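Local coordinates for putative oxidoreductase (Bacteroides fragilis NCTC 9343, PDB 3FHL), which probably acts as a nucleotide-dependent oxidoreductase of the Gfo/Idh/MocA family, although its substrate is not known, at residues N91-K96 with M118-Q123; T77-A82 with P97-T102; G285-E290 with R298-I303. One frame throughout, in Å; residues are numbered along the deposited sequence.

Interaction 1. Residues N91-K96 with M118-Q123; sequences NVVVEK and MLSVYQ
V92 and V94 bond alternately with M118, S120 and Y122, the parallel ladder that closes the beta-alpha-beta unit of strand 91-95, helix 102-115 and strand 119-122 in the Rossmann fold. The shortest of its four backbone bonds runs from V94 N to S120 O at 2.8 Å. N91 adds a side-chain rung: chi1 (-64°) sets CG anti to the carbonyl carbon, and the amide is turned from there (chi2 -72°) so that OD1 takes the N-H of M118 on a lone pair, at 3.0 Å and nearly straight (169°). ND2 bonds to D67 O, just before the neighbouring strand 68-71.

Apolar contacts divide between the faces. On one, L119 CD1 touches both V94 CG2 (3.8 Å) and V92 CG1 (3.9 Å), next to helix 78-87. On the other, V93 CG2 packs against S120 CB and CG1 against Y122 CB, near helix 309-320; S120 OG bonds there to T326 OG1. E95 runs alongside the Y122 ring, its OE2 held by H21.

Past the strands, one water accepts from K96 N and donates to Y122 O. K96 NZ bonds to S181 OG. A second water accepts from K96 NZ at 2.9 Å and donates to Q123 OE1 at 2.6 Å.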
ATOM      1  N   ASN C  91     -40.136   4.899 -11.722  1.00 35.03           N
ATOM      2  CA  ASN C  91     -38.677   5.092 -11.714  1.00 36.62           C
ATOM      3  C   ASN C  91     -38.150   4.399 -10.457  1.00 33.17           C
ATOM      4  O   ASN C  91     -38.878   4.307  -9.456  1.00 28.36           O
ATOM      5  CB  ASN C  91     -38.306   6.578 -11.709  1.00 35.21           C
ATOM      6  CG  ASN C  91     -38.744   7.291 -12.965  1.00 35.08           C
ATOM      7  OD1 ASN C  91     -38.174   7.104 -14.046  1.00 29.36           O
ATOM      8  ND2 ASN C  91     -39.762   8.126 -12.832  1.00 36.81           N
ATOM      9  N   VAL C  92     -36.918   3.877 -10.500  1.00 31.94           N
ATOM     10  CA  VAL C  92     -36.446   2.971  -9.430  1.00 32.18           C
ATOM     11  C   VAL C  92     -35.028   3.258  -8.925  1.00 31.26           C
ATOM     12  O   VAL C  92     -34.095   3.444  -9.715  1.00 28.49           O
ATOM     13  CB  VAL C  92     -36.545   1.454  -9.863  1.00 33.03           C
ATOM     14  CG1 VAL C  92     -36.008   0.516  -8.785  1.00 31.96           C
ATOM     15  CG2 VAL C  92     -37.969   1.063 -10.164  1.00 30.72           C
ATOM     16  N   VAL C  93     -34.887   3.293  -7.604  1.00 34.81           N
ATOM     17  CA  VAL C  93     -33.572   3.197  -6.954  1.00 35.12           C
ATOM     18  C   VAL C  93     -33.433   1.823  -6.299  1.00 34.58           C
ATOM     19  O   VAL C  93     -34.321   1.395  -5.555  1.00 30.94           O
ATOM     20  CB  VAL C  93     -33.372   4.326  -5.908  1.00 30.00           C
ATOM     21  CG1 VAL C  93     -32.165   4.045  -4.981  1.00 37.55           C
ATOM     22  CG2 VAL C  93     -33.165   5.630  -6.621  1.00 31.35           C
ATOM     23  N   VAL C  94     -32.332   1.125  -6.588  1.00 33.20           N
ATOM     24  CA  VAL C  94     -32.027  -0.120  -5.881  1.00 33.79           C
ATOM     25  C   VAL C  94     -30.769   0.037  -5.029  1.00 35.81           C
ATOM     26  O   VAL C  94     -29.757   0.591  -5.468  1.00 31.16           O
ATOM     27  CB  VAL C  94     -31.818  -1.338  -6.815  1.00 31.85           C
ATOM     28  CG1 VAL C  94     -32.037  -2.654  -6.044  1.00 36.19           C
ATOM     29  CG2 VAL C  94     -32.740  -1.282  -8.021  1.00 37.00           C
ATOM     30  N   GLU C  95     -30.857  -0.451  -3.802  1.00 35.49           N
ATOM     31  CA  GLU C  95     -29.685  -0.589  -2.955  1.00 39.33           C
ATOM     32  C   GLU C  95     -28.868  -1.796  -3.355  1.00 33.96           C
ATOM     33  O   GLU C  95     -29.407  -2.776  -3.890  1.00 38.44           O
ATOM     34  CB  GLU C  95     -30.106  -0.738  -1.510  1.00 34.32           C
ATOM     35  CG  GLU C  95     -30.261   0.585  -0.834  1.00 42.30           C
ATOM     36  CD  GLU C  95     -30.098   0.491   0.658  1.00 45.97           C
ATOM     37  OE1 GLU C  95     -30.499  -0.539   1.245  1.00 46.41           O
ATOM     38  OE2 GLU C  95     -29.582   1.465   1.252  1.00 46.29           O
ATOM     39  N   LYS C  96     -27.565  -1.720  -3.095  1.00 37.62           N
ATOM     40  CA  LYS C  96     -26.682  -2.883  -3.177  1.00 38.25           C
ATOM     41  C   LYS C  96     -27.094  -3.913  -2.128  1.00 39.36           C
ATOM     42  O   LYS C  96     -27.376  -3.546  -0.983  1.00 40.52           O
ATOM     43  CB  LYS C  96     -25.230  -2.474  -2.954  1.00 34.32           C
ATOM     44  CG  LYS C  96     -24.631  -1.676  -4.104  1.00 32.33           C
ATOM     45  CD  LYS C  96     -23.505  -0.778  -3.607  1.00 39.95           C
ATOM     46  CE  LYS C  96     -22.381  -1.584  -2.964  1.00 42.89           C
ATOM     47  NZ  LYS C  96     -21.331  -0.680  -2.389  1.00 46.83           N
ATOM     48  N   MET C 118     -36.076   5.453 -15.302  1.00 34.35           N
ATOM     49  CA  MET C 118     -34.786   5.550 -14.598  1.00 34.32           C
ATOM     50  C   MET C 118     -34.544   4.297 -13.750  1.00 34.58           C
ATOM     51  O   MET C 118     -35.431   3.853 -13.017  1.00 32.01           O
ATOM     52  CB  MET C 118     -34.750   6.798 -13.701  1.00 32.78           C
ATOM     53  CG  MET C 118     -33.357   7.112 -13.069  1.00 29.44           C
ATOM     54  SD  MET C 118     -33.437   8.227 -11.644  1.00 22.17           S
ATOM     55  CE  MET C 118     -34.182   7.134 -10.452  1.00 25.01           C
ATOM     56  N   LEU C 119     -33.354   3.714 -13.881  1.00 33.46           N
ATOM     57  CA  LEU C 119     -32.910   2.660 -12.961  1.00 32.33           C
ATOM     58  C   LEU C 119     -31.540   3.026 -12.387  1.00 33.40           C
ATOM     59  O   LEU C 119     -30.534   3.006 -13.097  1.00 33.79           O
ATOM     60  CB  LEU C 119     -32.855   1.294 -13.643  1.00 32.34           C
ATOM     61  CG  LEU C 119     -32.432   0.085 -12.797  1.00 31.62           C
ATOM     62  CD1 LEU C 119     -33.363  -0.129 -11.608  1.00 33.80           C
ATOM     63  CD2 LEU C 119     -32.369  -1.154 -13.678  1.00 32.79           C
ATOM     64  N   SER C 120     -31.541   3.367 -11.099  1.00 34.05           N
ATOM     65  CA  SER C 120     -30.359   3.820 -10.369  1.00 32.65           C
ATOM     66  C   SER C 120     -29.946   2.798  -9.314  1.00 32.58           C
ATOM     67  O   SER C 120     -30.799   2.123  -8.731  1.00 28.91           O
ATOM     68  CB  SER C 120     -30.660   5.168  -9.693  1.00 36.06           C
ATOM     69  OG  SER C 120     -29.604   5.608  -8.844  1.00 31.04           O
ATOM     70  N   VAL C 121     -28.634   2.674  -9.082  1.00 32.91           N
ATOM     71  CA  VAL C 121     -28.139   1.933  -7.927  1.00 29.86           C
ATOM     72  C   VAL C 121     -27.490   2.899  -6.938  1.00 29.55           C
ATOM     73  O   VAL C 121     -26.660   3.721  -7.322  1.00 35.20           O
ATOM     74  CB  VAL C 121     -27.215   0.748  -8.317  1.00 32.61           C
ATOM     75  CG1 VAL C 121     -26.568   0.119  -7.075  1.00 28.69           C
ATOM     76  CG2 VAL C 121     -28.026  -0.327  -9.029  1.00 30.73           C
ATOM     77  N   TYR C 122     -27.911   2.812  -5.678  1.00 30.80           N
ATOM     78  CA  TYR C 122     -27.431   3.690  -4.606  1.00 28.66           C
ATOM     79  C   TYR C 122     -25.959   3.432  -4.267  1.00 30.89           C
ATOM     80  O   TYR C 122     -25.617   2.403  -3.682  1.00 34.26           O
ATOM     81  CB  TYR C 122     -28.284   3.500  -3.355  1.00 31.55           C
ATOM     82  CG  TYR C 122     -28.016   4.512  -2.263  1.00 28.15           C
ATOM     83  CD1 TYR C 122     -28.238   5.874  -2.475  1.00 30.39           C
ATOM     84  CD2 TYR C 122     -27.570   4.106  -1.012  1.00 33.76           C
ATOM     85  CE1 TYR C 122     -28.011   6.810  -1.477  1.00 32.75           C
ATOM     86  CE2 TYR C 122     -27.340   5.025  -0.010  1.00 30.72           C
ATOM     87  CZ  TYR C 122     -27.568   6.373  -0.245  1.00 29.46           C
ATOM     88  OH  TYR C 122     -27.329   7.284   0.748  1.00 30.03           O
ATOM     89  N   GLN C 123     -25.099   4.372  -4.640  1.00 32.06           N
ATOM     90  CA  GLN C 123     -23.678   4.320  -4.286  1.00 33.64           C
ATOM     91  C   GLN C 123     -23.301   5.656  -3.665  1.00 31.26           C
ATOM     92  O   GLN C 123     -22.843   6.571  -4.350  1.00 32.08           O
ATOM     93  CB  GLN C 123     -22.815   4.002  -5.522  1.00 33.07           C
ATOM     94  CG  GLN C 123     -23.217   2.705  -6.247  1.00 37.61           C
ATOM     95  CD  GLN C 123     -22.116   2.129  -7.107  1.00 43.20           C
ATOM     96  OE1 GLN C 123     -21.112   1.642  -6.595  1.00 44.95           O
ATOM     97  NE2 GLN C 123     -22.306   2.159  -8.424  1.00 38.17           N
TER
HETATM   98  O   HOH W   1     -26.535   0.597  -1.933  1.00 39.93           O
HETATM   99  O   HOH W   2     -20.577   1.547  -4.011  1.00 45.86           O

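Interaction 2. Residues T77-A82 with P97-T102; sequences THYEYA and PFTSTT
H78 and P97 make the close part of this contact, between the first turn of helix 78-87 and the loop after strand 91-95. ND1 of H78 donates to P97 O at 2.8 Å, but the bond is bent (132° at the hydrogen) and approaches from above the carbonyl plane. The same N-H is shared weakly with E95 O, while NE2 bonds to T73 O, so the imidazole has little freedom to turn. CB of H78 presses on F98 O at 3.3 Å. That carbonyl oxygen is buried without a hydrogen-bonding partner, whereas the F98 side chain leaves the backbone away from 77-82 and its ring packs on helix 328-347.

Packing thins out at Y79 and T99. Y79 CG lies anti to the backbone N (chi1 164°); Y79 CB meets T99 CG2 at 3.8 Å, and the phenol leads off to E107. A water accepts from Y79 N at 3.0 Å and only weakly from S100 N. T99 OG1 donates to T101 O at 2.6 Å.

After the cis peptide bond before P97, the segment reaches T101, the N-cap whose OG1 caps Q104 N of helix 102-115: the loop that follows the Glu-Lys-Pro motif of the Gfo/Idh/MocA family.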
ATOM      1  N   THR C  77     -34.831 -10.062  -2.387  1.00 54.78           N
ATOM      2  CA  THR C  77     -35.979  -9.501  -3.091  1.00 53.37           C
ATOM      3  C   THR C  77     -35.621  -8.543  -4.237  1.00 52.42           C
ATOM      4  O   THR C  77     -36.468  -8.277  -5.083  1.00 56.71           O
ATOM      5  CB  THR C  77     -36.951  -8.766  -2.125  1.00 57.17           C
ATOM      6  OG1 THR C  77     -36.324  -7.586  -1.610  1.00 54.42           O
ATOM      7  CG2 THR C  77     -37.377  -9.674  -0.965  1.00 49.68           C
ATOM      8  N   HIS C  78     -34.379  -8.054  -4.280  1.00 46.71           N
ATOM      9  CA  HIS C  78     -34.038  -6.864  -5.092  1.00 43.44           C
ATOM     10  C   HIS C  78     -34.320  -6.960  -6.587  1.00 41.97           C
ATOM     11  O   HIS C  78     -34.857  -6.024  -7.165  1.00 38.05           O
ATOM     12  CB  HIS C  78     -32.606  -6.391  -4.837  1.00 42.23           C
ATOM     13  CG  HIS C  78     -32.431  -5.666  -3.537  1.00 41.54           C
ATOM     14  ND1 HIS C  78     -31.344  -4.862  -3.272  1.00 37.97           N
ATOM     15  CD2 HIS C  78     -33.211  -5.620  -2.430  1.00 37.93           C
ATOM     16  CE1 HIS C  78     -31.460  -4.355  -2.057  1.00 39.59           C
ATOM     17  NE2 HIS C  78     -32.582  -4.803  -1.522  1.00 42.01           N
ATOM     18  N   TYR C  79     -33.984  -8.090  -7.202  1.00 37.31           N
ATOM     19  CA  TYR C  79     -34.327  -8.321  -8.604  1.00 39.05           C
ATOM     20  C   TYR C  79     -35.846  -8.338  -8.814  1.00 41.18           C
ATOM     21  O   TYR C  79     -36.351  -7.656  -9.709  1.00 41.70           O
ATOM     22  CB  TYR C  79     -33.703  -9.625  -9.101  1.00 42.12           C
ATOM     23  CG  TYR C  79     -34.274 -10.158 -10.395  1.00 38.62           C
ATOM     24  CD1 TYR C  79     -34.011  -9.530 -11.611  1.00 40.15           C
ATOM     25  CD2 TYR C  79     -35.075 -11.306 -10.403  1.00 46.10           C
ATOM     26  CE1 TYR C  79     -34.527 -10.029 -12.804  1.00 39.39           C
ATOM     27  CE2 TYR C  79     -35.600 -11.812 -11.589  1.00 44.45           C
ATOM     28  CZ  TYR C  79     -35.316 -11.174 -12.781  1.00 44.23           C
ATOM     29  OH  TYR C  79     -35.832 -11.677 -13.949  1.00 47.35           O
ATOM     30  N   GLU C  80     -36.557  -9.109  -7.988  1.00 42.46           N
ATOM     31  CA  GLU C  80     -38.010  -9.268  -8.119  1.00 49.13           C
ATOM     32  C   GLU C  80     -38.711  -7.932  -7.891  1.00 45.61           C
ATOM     33  O   GLU C  80     -39.568  -7.531  -8.679  1.00 47.65           O
ATOM     34  CB  GLU C  80     -38.541 -10.316  -7.126  1.00 47.93           C
ATOM     35  CG  GLU C  80     -40.027 -10.687  -7.313  1.00 60.15           C
ATOM     36  CD  GLU C  80     -40.651 -11.414  -6.106  1.00 60.81           C
ATOM     37  OE1 GLU C  80     -39.919 -12.032  -5.295  1.00 65.54           O
ATOM     38  OE2 GLU C  80     -41.893 -11.366  -5.973  1.00 66.39           O
ATOM     39  N   TYR C  81     -38.310  -7.246  -6.823  1.00 42.54           N
ATOM     40  CA  TYR C  81     -38.923  -5.992  -6.397  1.00 39.63           C
ATOM     41  C   TYR C  81     -38.673  -4.835  -7.370  1.00 41.45           C
ATOM     42  O   TYR C  81     -39.597  -4.062  -7.671  1.00 41.56           O
ATOM     43  CB  TYR C  81     -38.485  -5.641  -4.971  1.00 40.78           C
ATOM     44  CG  TYR C  81     -39.262  -6.367  -3.886  1.00 43.33           C
ATOM     45  CD1 TYR C  81     -39.909  -7.591  -4.146  1.00 41.44           C
ATOM     46  CD2 TYR C  81     -39.346  -5.840  -2.596  1.00 40.07           C
ATOM     47  CE1 TYR C  81     -40.624  -8.262  -3.149  1.00 46.53           C
ATOM     48  CE2 TYR C  81     -40.058  -6.508  -1.581  1.00 45.42           C
ATOM     49  CZ  TYR C  81     -40.689  -7.717  -1.870  1.00 47.73           C
ATOM     50  OH  TYR C  81     -41.398  -8.377  -0.884  1.00 55.65           O
ATOM     51  N   ALA C  82     -37.445  -4.730  -7.879  1.00 38.70           N
ATOM     52  CA  ALA C  82     -37.116  -3.710  -8.888  1.00 35.95           C
ATOM     53  C   ALA C  82     -37.829  -3.981 -10.205  1.00 37.75           C
ATOM     54  O   ALA C  82     -38.220  -3.044 -10.892  1.00 38.19           O
ATOM     55  CB  ALA C  82     -35.608  -3.608  -9.120  1.00 36.40           C
ATOM     56  N   PRO C  97     -27.133  -5.203  -2.510  1.00 41.52           N
ATOM     57  CA  PRO C  97     -26.806  -5.752  -3.833  1.00 42.21           C
ATOM     58  C   PRO C  97     -27.931  -5.544  -4.849  1.00 42.00           C
ATOM     59  O   PRO C  97     -29.093  -5.856  -4.564  1.00 40.98           O
ATOM     60  CB  PRO C  97     -26.591  -7.251  -3.561  1.00 38.86           C
ATOM     61  CG  PRO C  97     -26.771  -7.435  -2.067  1.00 42.45           C
ATOM     62  CD  PRO C  97     -27.538  -6.262  -1.577  1.00 42.81           C
ATOM     63  N   PHE C  98     -27.567  -4.983  -6.002  1.00 36.64           N
ATOM     64  CA  PHE C  98     -28.487  -4.703  -7.107  1.00 37.81           C
ATOM     65  C   PHE C  98     -29.303  -5.948  -7.455  1.00 42.61           C
ATOM     66  O   PHE C  98     -30.527  -5.942  -7.323  1.00 42.27           O
ATOM     67  CB  PHE C  98     -27.677  -4.170  -8.306  1.00 33.18           C
ATOM     68  CG  PHE C  98     -28.473  -3.936  -9.577  1.00 37.99           C
ATOM     69  CD1 PHE C  98     -29.776  -3.437  -9.554  1.00 37.50           C
ATOM     70  CD2 PHE C  98     -27.878  -4.170 -10.813  1.00 37.32           C
ATOM     71  CE1 PHE C  98     -30.475  -3.227 -10.736  1.00 36.04           C
ATOM     72  CE2 PHE C  98     -28.565  -3.947 -11.994  1.00 35.63           C
ATOM     73  CZ  PHE C  98     -29.863  -3.481 -11.961  1.00 31.87           C
ATOM     74  N   THR C  99     -28.625  -7.009  -7.886  1.00 42.23           N
ATOM     75  CA  THR C  99     -29.277  -8.288  -8.156  1.00 42.86           C
ATOM     76  C   THR C  99     -28.396  -9.424  -7.661  1.00 48.52           C
ATOM     77  O   THR C  99     -27.216  -9.214  -7.355  1.00 46.53           O
ATOM     78  CB  THR C  99     -29.516  -8.515  -9.655  1.00 40.57           C
ATOM     79  OG1 THR C  99     -28.308  -8.241 -10.375  1.00 43.59           O
ATOM     80  CG2 THR C  99     -30.630  -7.626 -10.181  1.00 42.38           C
ATOM     81  N   SER C 100     -28.962 -10.627  -7.598  1.00 49.76           N
ATOM     82  CA  SER C 100     -28.193 -11.801  -7.202  1.00 51.19           C
ATOM     83  C   SER C 100     -27.238 -12.249  -8.310  1.00 49.61           C
ATOM     84  O   SER C 100     -26.170 -12.783  -8.020  1.00 51.80           O
ATOM     85  CB  SER C 100     -29.112 -12.944  -6.757  1.00 53.39           C
ATOM     86  OG  SER C 100     -29.858 -13.463  -7.840  1.00 57.12           O
ATOM     87  N   THR C 101     -27.616 -12.020  -9.570  1.00 47.38           N
ATOM     88  CA  THR C 101     -26.750 -12.344 -10.718  1.00 45.86           C
ATOM     89  C   THR C 101     -26.623 -11.182 -11.705  1.00 48.06           C
ATOM     90  O   THR C 101     -27.481 -10.303 -11.753  1.00 47.22           O
ATOM     91  CB  THR C 101     -27.226 -13.611 -11.517  1.00 49.28           C
ATOM     92  OG1 THR C 101     -28.280 -13.260 -12.424  1.00 45.77           O
ATOM     93  CG2 THR C 101     -27.687 -14.746 -10.590  1.00 47.97           C
ATOM     94  N   THR C 102     -25.548 -11.210 -12.495  1.00 45.74           N
ATOM     95  CA  THR C 102     -25.270 -10.217 -13.539  1.00 49.60           C
ATOM     96  C   THR C 102     -26.318 -10.229 -14.660  1.00 51.08           C
ATOM     97  O   THR C 102     -26.715  -9.169 -15.156  1.00 49.43           O
ATOM     98  CB  THR C 102     -23.849 -10.421 -14.127  1.00 49.05           C
ATOM     99  OG1 THR C 102     -22.882 -10.251 -13.084  1.00 54.68           O
ATOM    100  CG2 THR C 102     -23.542  -9.422 -15.252  1.00 47.11           C
TER
HETATM  101  O   HOH W   3     -31.984 -10.176  -6.276  1.00 37.34           O

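Interaction 3. Residues G285-E290 with R298-I303; sequences GLLHTE and RKYPGI
L287 and R298 exchange two backbone hydrogen bonds, L287 N to R298 O at 2.9 Å and R298 N to L287 O at 3.0 Å, forming a hydrogen-bonded pair of the antiparallel hairpin 286-291/294-299. Beyond the neighbouring non-hydrogen-bonded pair, L286 with K299, the ladder gains one more bond: Y300 N donates to G285 O at 2.9 Å, nearly along the C=O axis. CA of K299 makes a C-H...O contact with the same oxygen. A water joins the open end of the hairpin, accepting from G285 N and donating to Y300 O.

Side chains work outward from this frame. K299 bends at chi2 (-47°), laying CD 3.4 Å from G285 O, while NZ goes on to the carbonyl oxygens of W284 and E281. L286 reaches over the opposing main chain, with CD1 3.6 Å from R298 C. On the face of L287, Y300 lies beside it, the two pointing the same way; L287 CD2 meets Y300 CD1 at 3.8 Å. The Y300 ring continues toward helix 129-139, where OH bonds to D136 OD2. On the face of L286, the second subunit approaches: its E239 packs on L286 and bonds to H288 ND1.

This chemistry implies a division of labour. Main-chain bonds set the register at the edge of the mixed sheet within this chain, and one water extends the link past the last pair, while side chains tie the hairpin to its surroundings: Y300 to helix 129-139 and the loop after it, L287 to that loop, L286 and H288 to the partner subunit.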
ATOM      1  N   GLY C 285      -7.448  16.962   4.801  1.00 28.49           N
ATOM      2  CA  GLY C 285      -6.220  16.384   4.276  1.00 28.98           C
ATOM      3  C   GLY C 285      -5.123  17.407   4.171  1.00 31.98           C
ATOM      4  O   GLY C 285      -5.387  18.604   4.157  1.00 27.02           O
ATOM      5  N   LEU C 286      -3.885  16.923   4.114  1.00 28.25           N
ATOM      6  CA  LEU C 286      -2.722  17.768   3.939  1.00 26.26           C
ATOM      7  C   LEU C 286      -2.393  17.941   2.457  1.00 28.83           C
ATOM      8  O   LEU C 286      -2.178  16.965   1.726  1.00 28.29           O
ATOM      9  CB  LEU C 286      -1.511  17.150   4.660  1.00 26.16           C
ATOM     10  CG  LEU C 286      -0.218  17.972   4.635  1.00 30.75           C
ATOM     11  CD1 LEU C 286      -0.386  19.244   5.473  1.00 33.71           C
ATOM     12  CD2 LEU C 286       0.944  17.151   5.160  1.00 36.41           C
ATOM     13  N   LEU C 287      -2.305  19.187   2.023  1.00 27.32           N
ATOM     14  CA  LEU C 287      -1.891  19.468   0.655  1.00 26.05           C
ATOM     15  C   LEU C 287      -0.465  19.998   0.663  1.00 28.94           C
ATOM     16  O   LEU C 287      -0.170  20.999   1.318  1.00 31.41           O
ATOM     17  CB  LEU C 287      -2.849  20.464   0.001  1.00 29.38           C
ATOM     18  CG  LEU C 287      -2.483  21.043  -1.364  1.00 31.57           C
ATOM     19  CD1 LEU C 287      -2.649  19.988  -2.464  1.00 29.84           C
ATOM     20  CD2 LEU C 287      -3.323  22.288  -1.645  1.00 35.19           C
ATOM     21  N   HIS C 288       0.416  19.324  -0.063  1.00 32.73           N
ATOM     22  CA  HIS C 288       1.822  19.710  -0.122  1.00 30.23           C
ATOM     23  C   HIS C 288       2.157  19.813  -1.589  1.00 29.64           C
ATOM     24  O   HIS C 288       2.347  18.803  -2.247  1.00 29.52           O
ATOM     25  CB  HIS C 288       2.693  18.647   0.561  1.00 31.71           C
ATOM     26  CG  HIS C 288       4.140  19.026   0.703  1.00 34.06           C
ATOM     27  ND1 HIS C 288       5.032  18.273   1.437  1.00 36.96           N
ATOM     28  CD2 HIS C 288       4.850  20.070   0.209  1.00 41.41           C
ATOM     29  CE1 HIS C 288       6.230  18.827   1.374  1.00 37.64           C
ATOM     30  NE2 HIS C 288       6.147  19.918   0.635  1.00 40.06           N
ATOM     31  N   THR C 289       2.198  21.037  -2.106  1.00 28.89           N
ATOM     32  CA  THR C 289       2.360  21.251  -3.543  1.00 31.37           C
ATOM     33  C   THR C 289       2.986  22.619  -3.819  1.00 36.20           C
ATOM     34  O   THR C 289       3.332  23.350  -2.888  1.00 42.25           O
ATOM     35  CB  THR C 289       0.996  21.070  -4.291  1.00 32.10           C
ATOM     36  OG1 THR C 289       1.218  20.973  -5.702  1.00 36.15           O
ATOM     37  CG2 THR C 289       0.013  22.230  -3.987  1.00 33.80           C
ATOM     38  N   GLU C 290       3.163  22.936  -5.096  1.00 39.58           N
ATOM     39  CA  GLU C 290       3.648  24.232  -5.522  1.00 47.15           C
ATOM     40  C   GLU C 290       2.451  25.036  -6.034  1.00 47.24           C
ATOM     41  O   GLU C 290       1.774  24.616  -6.977  1.00 41.58           O
ATOM     42  CB  GLU C 290       4.693  24.057  -6.627  1.00 45.66           C
ATOM     43  CG  GLU C 290       5.417  25.326  -7.026  1.00 59.63           C
ATOM     44  CD  GLU C 290       6.384  25.112  -8.181  1.00 63.08           C
ATOM     45  OE1 GLU C 290       7.612  25.108  -7.930  1.00 74.65           O
ATOM     46  OE2 GLU C 290       5.922  24.942  -9.334  1.00 68.47           O
ATOM     47  N   ARG C 298      -0.106  22.660   3.858  1.00 37.95           N
ATOM     48  CA  ARG C 298      -1.138  23.007   4.797  1.00 38.53           C
ATOM     49  C   ARG C 298      -2.378  22.188   4.649  1.00 31.90           C
ATOM     50  O   ARG C 298      -2.557  21.559   3.663  1.00 29.95           O
ATOM     51  CB  ARG C 298      -1.480  24.468   4.686  1.00 39.58           C
ATOM     52  CG  ARG C 298      -2.220  24.808   3.475  1.00 47.96           C
ATOM     53  CD  ARG C 298      -1.985  26.230   3.038  1.00 54.08           C
ATOM     54  NE  ARG C 298      -2.846  26.486   1.904  1.00 62.23           N
ATOM     55  CZ  ARG C 298      -2.566  27.265   0.879  1.00 55.21           C
ATOM     56  NH1 ARG C 298      -3.434  27.359  -0.077  1.00 50.41           N
ATOM     57  NH2 ARG C 298      -1.448  27.940   0.810  1.00 58.79           N
ATOM     58  N   LYS C 299      -3.220  22.197   5.662  1.00 32.84           N
ATOM     59  CA  LYS C 299      -4.515  21.542   5.585  1.00 32.13           C
ATOM     60  C   LYS C 299      -5.376  22.187   4.501  1.00 36.87           C
ATOM     61  O   LYS C 299      -5.379  23.412   4.333  1.00 35.49           O
ATOM     62  CB  LYS C 299      -5.216  21.545   6.948  1.00 33.58           C
ATOM     63  CG  LYS C 299      -4.574  20.615   7.964  1.00 35.89           C
ATOM     64  CD  LYS C 299      -4.294  19.227   7.355  1.00 34.84           C
ATOM     65  CE  LYS C 299      -4.032  18.196   8.406  1.00 39.32           C
ATOM     66  NZ  LYS C 299      -5.272  17.888   9.179  1.00 28.26           N
ATOM     67  N   TYR C 300      -6.068  21.350   3.733  1.00 31.44           N
ATOM     68  CA  TYR C 300      -6.849  21.829   2.597  1.00 31.49           C
ATOM     69  C   TYR C 300      -8.326  21.887   2.985  1.00 33.34           C
ATOM     70  O   TYR C 300      -8.918  20.841   3.255  1.00 33.21           O
ATOM     71  CB  TYR C 300      -6.647  20.910   1.385  1.00 28.23           C
ATOM     72  CG  TYR C 300      -7.380  21.389   0.154  1.00 33.15           C
ATOM     73  CD1 TYR C 300      -6.956  22.513  -0.529  1.00 32.11           C
ATOM     74  CD2 TYR C 300      -8.517  20.730  -0.305  1.00 34.95           C
ATOM     75  CE1 TYR C 300      -7.634  22.967  -1.651  1.00 32.17           C
ATOM     76  CE2 TYR C 300      -9.203  21.171  -1.426  1.00 35.93           C
ATOM     77  CZ  TYR C 300      -8.755  22.288  -2.096  1.00 38.59           C
ATOM     78  OH  TYR C 300      -9.427  22.720  -3.213  1.00 34.62           O
ATOM     79  N   PRO C 301      -8.917  23.109   3.030  1.00 33.81           N
ATOM     80  CA  PRO C 301     -10.339  23.244   3.360  1.00 37.26           C
ATOM     81  C   PRO C 301     -11.154  22.474   2.334  1.00 36.96           C
ATOM     82  O   PRO C 301     -11.117  22.790   1.143  1.00 37.42           O
ATOM     83  CB  PRO C 301     -10.596  24.756   3.250  1.00 36.25           C
ATOM     84  CG  PRO C 301      -9.240  25.391   3.414  1.00 40.74           C
ATOM     85  CD  PRO C 301      -8.283  24.419   2.785  1.00 39.34           C
ATOM     86  N   GLY C 302     -11.838  21.435   2.792  1.00 30.91           N
ATOM     87  CA  GLY C 302     -12.430  20.493   1.869  1.00 37.03           C
ATOM     88  C   GLY C 302     -13.845  20.825   1.452  1.00 38.72           C
ATOM     89  O   GLY C 302     -14.418  21.838   1.867  1.00 34.04           O
ATOM     90  N   ILE C 303     -14.385  19.960   0.601  1.00 35.10           N
ATOM     91  CA  ILE C 303     -15.790  19.957   0.236  1.00 29.34           C
ATOM     92  C   ILE C 303     -16.579  19.174   1.282  1.00 31.90           C
ATOM     93  O   ILE C 303     -16.169  18.083   1.665  1.00 28.62           O
ATOM     94  CB  ILE C 303     -15.973  19.298  -1.150  1.00 26.67           C
ATOM     95  CG1 ILE C 303     -15.100  20.001  -2.204  1.00 30.43           C
ATOM     96  CG2 ILE C 303     -17.434  19.295  -1.578  1.00 30.36           C
ATOM     97  CD1 ILE C 303     -15.394  21.461  -2.395  1.00 34.43           C
TER
HETATM   98  O   HOH W   4      -9.276  18.172   2.873  1.00 31.08           O

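How the interactions relate
Interactions 1 and 2 are buried neighbours in the Rossmann domain, with centres 11 Å apart and segments that alternate along the chain. They meet directly, F98 of 97-102 packing on L119 and V121, and H78 of 77-82 on V94. Interaction 3 lies in the C-terminal domain, on the opposite side of the chain's centre and about 34 Å from interaction 1 between centres; it is only partly buried and borders the second subunit. Interactions 1 and 3 are both backbone ladders, one parallel and sandwiched by helices, the other antiparallel at a sheet edge. Interaction 2 has no ladder and relies on a single side-chain-to-backbone bond.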